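Local atomic coordinates of divalent-cation tolerance protein CutA (Pyrococcus horikoshii, PDB entry 1UKU), a protein that takes part in resistance to heavy metals and, as a trimer, binds copper where two trimers meet. Residues R36-W41 and I45-E50. Residues are numbered along the deposited sequence; the frame is centred on the assembly and turned at random.
Sequences RAFYWW and IEEDKE. With CU (copper (II) ion), chain B.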
# COMPACT_ATOMS: atom_id res chain seq x y z
N ARG A 36 -1.49 -12.24 4.76
CA ARG A 36 -1.45 -13.62 4.27
C ARG A 36 -1.14 -13.58 2.79
O ARG A 36 -1.81 -12.91 1.98
CB ARG A 36 -2.78 -14.32 4.54
CG ARG A 36 -2.97 -14.55 6.04
CD ARG A 36 -4.34 -14.97 6.42
NE ARG A 36 -4.37 -15.52 7.77
CZ ARG A 36 -4.51 -14.82 8.89
NH1 ARG A 36 -4.65 -13.50 8.87
NH2 ARG A 36 -4.53 -15.47 10.05
N ALA A 37 -0.10 -14.31 2.40
CA ALA A 37 0.35 -14.35 1.02
C ALA A 37 -0.11 -15.64 0.33
O ALA A 37 -0.09 -16.68 0.94
CB ALA A 37 1.85 -14.25 0.94
N PHE A 38 -0.50 -15.53 -0.92
CA PHE A 38 -0.90 -16.64 -1.75
C PHE A 38 -0.13 -16.58 -3.04
O PHE A 38 -0.03 -15.52 -3.67
CB PHE A 38 -2.39 -16.62 -2.03
CG PHE A 38 -3.23 -16.74 -0.81
CD1 PHE A 38 -3.48 -15.64 -0.01
CD2 PHE A 38 -3.74 -17.96 -0.44
CE1 PHE A 38 -4.21 -15.76 1.14
CE2 PHE A 38 -4.49 -18.08 0.73
CZ PHE A 38 -4.71 -16.96 1.51
N TYR A 39 0.47 -17.70 -3.43
CA TYR A 39 1.30 -17.72 -4.63
C TYR A 39 1.49 -19.18 -5.04
O TYR A 39 1.02 -20.08 -4.37
CB TYR A 39 2.63 -17.01 -4.39
CG TYR A 39 3.37 -17.55 -3.19
CD1 TYR A 39 3.19 -16.99 -1.95
CD2 TYR A 39 4.23 -18.64 -3.31
CE1 TYR A 39 3.83 -17.49 -0.85
CE2 TYR A 39 4.89 -19.14 -2.21
CZ TYR A 39 4.67 -18.56 -0.98
OH TYR A 39 5.32 -19.05 0.13
N TRP A 40 2.14 -19.40 -6.18
CA TRP A 40 2.42 -20.75 -6.69
C TRP A 40 3.74 -21.25 -6.17
O TRP A 40 4.72 -20.51 -6.18
CB TRP A 40 2.54 -20.77 -8.21
CG TRP A 40 1.27 -20.68 -8.91
CD1 TRP A 40 0.75 -19.57 -9.51
CD2 TRP A 40 0.31 -21.73 -9.08
NE1 TRP A 40 -0.47 -19.88 -10.06
CE2 TRP A 40 -0.77 -21.19 -9.80
CE3 TRP A 40 0.25 -23.07 -8.69
CZ2 TRP A 40 -1.89 -21.95 -10.16
CZ3 TRP A 40 -0.87 -23.84 -9.05
CH2 TRP A 40 -1.92 -23.27 -9.77
N TRP A 41 3.72 -22.49 -5.71
CA TRP A 41 4.94 -23.26 -5.45
C TRP A 41 4.75 -24.65 -6.00
O TRP A 41 3.87 -25.37 -5.56
CB TRP A 41 5.21 -23.31 -3.96
CG TRP A 41 6.36 -24.16 -3.61
CD1 TRP A 41 7.67 -23.92 -3.88
CD2 TRP A 41 6.31 -25.41 -2.93
NE1 TRP A 41 8.45 -24.95 -3.41
CE2 TRP A 41 7.63 -25.89 -2.83
CE3 TRP A 41 5.27 -26.20 -2.41
CZ2 TRP A 41 7.95 -27.11 -2.20
CZ3 TRP A 41 5.59 -27.41 -1.79
CH2 TRP A 41 6.91 -27.85 -1.70
N ILE A 45 -1.07 -24.05 -5.08
CA ILE A 45 -1.24 -22.74 -4.46
C ILE A 45 -0.82 -22.87 -3.00
O ILE A 45 -1.33 -23.71 -2.25
CB ILE A 45 -2.66 -22.20 -4.65
CG1 ILE A 45 -2.85 -21.91 -6.14
CG2 ILE A 45 -2.83 -20.91 -3.83
CD1 ILE A 45 -4.27 -21.54 -6.56
N GLU A 46 0.15 -22.05 -2.63
CA GLU A 46 0.74 -22.02 -1.32
C GLU A 46 0.26 -20.75 -0.63
O GLU A 46 0.08 -19.71 -1.26
CB GLU A 46 2.27 -21.97 -1.46
CG GLU A 46 3.05 -21.81 -0.14
CD GLU A 46 4.48 -22.32 -0.22
OE1 GLU A 46 5.42 -21.50 -0.16
OE2 GLU A 46 4.67 -23.54 -0.36
N GLU A 47 0.04 -20.86 0.66
CA GLU A 47 -0.14 -19.71 1.52
C GLU A 47 0.99 -19.63 2.51
O GLU A 47 1.49 -20.66 2.99
CB GLU A 47 -1.46 -19.80 2.27
CG GLU A 47 -1.76 -18.65 3.23
CD GLU A 47 -2.98 -18.86 4.05
OE1 GLU A 47 -3.58 -19.97 4.04
OE2 GLU A 47 -3.39 -17.90 4.75
N ASP A 48 1.36 -18.41 2.89
CA ASP A 48 2.31 -18.17 3.96
C ASP A 48 1.89 -16.91 4.72
O ASP A 48 1.56 -15.90 4.08
CB ASP A 48 3.71 -17.99 3.38
CG ASP A 48 4.79 -17.99 4.43
OD1 ASP A 48 4.57 -18.58 5.51
OD2 ASP A 48 5.88 -17.40 4.26
N LYS A 49 1.91 -16.94 6.04
CA LYS A 49 1.73 -15.75 6.87
C LYS A 49 3.04 -15.00 6.92
O LYS A 49 4.11 -15.58 7.13
CB LYS A 49 1.34 -16.13 8.27
CG LYS A 49 0.04 -16.83 8.36
CD LYS A 49 -0.39 -17.01 9.80
CE LYS A 49 -0.74 -15.70 10.49
NZ LYS A 49 -1.19 -15.90 11.92
N GLU A 50 2.95 -13.71 6.65
CA GLU A 50 4.12 -12.85 6.51
C GLU A 50 3.93 -11.53 7.23
O GLU A 50 2.85 -11.19 7.66
CB GLU A 50 4.36 -12.55 5.03
CG GLU A 50 4.71 -13.74 4.14
CD GLU A 50 5.18 -13.27 2.77
OE1 GLU A 50 4.54 -12.44 2.12
OE2 GLU A 50 6.25 -13.73 2.31
CU CU B . 5.10 -18.14 7.35
O HOH W 1 -3.20 -17.68 11.89
O HOH W 2 6.72 -17.30 1.49
O HOH W 3 6.65 -17.32 6.99
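The phenol of Y39 gives its proton to OE1 of E46 in a very short hydrogen bond, OH to OE1 2.5 Å, and the hydroxyl oxygen of Y39 in turn accepts from a water that also donates to OD2 of D48. Y39 reaches this spot because its CG sits between the backbone N and the carbonyl carbon (chi1 54°), which lays the ring alongside E46, with CB of the glutamate over one face and the carboxylate turned 78° from the ring plane. The other oxygen, OE2, rests against W41, 3.4 Å from its CE3. Further along, D48 turns OD1 to the copper ion at 2.0 Å, while OD2 lies within hydrogen-bonding distance of a second water that also binds the metal.

F38, R36 and W40 occupy the other side of the hairpin. E47, extended throughout, runs beside F38, its CG over the ring face 4.0 Å from the centroid and its carboxylate only 22° from the ring plane. That carboxylate ends at the edge of the R36 guanidinium in a long salt bridge, NE to OE2 4.0 Å. I45 puts CG1 squarely over the six-membered ring of W40, whose NE1 is bonded to L22 O of the second subunit.

Paired backbone bonds at A37–D48 and Y39–E46 join the strands, and residues 36–39 also pair with a strand of the second subunit, so the sheet continues across the interface. This is a twisted antiparallel beta hairpin of the CutA fold, in a protein that assembles as a trimer, carrying on D48 the copper site that lies between trimers.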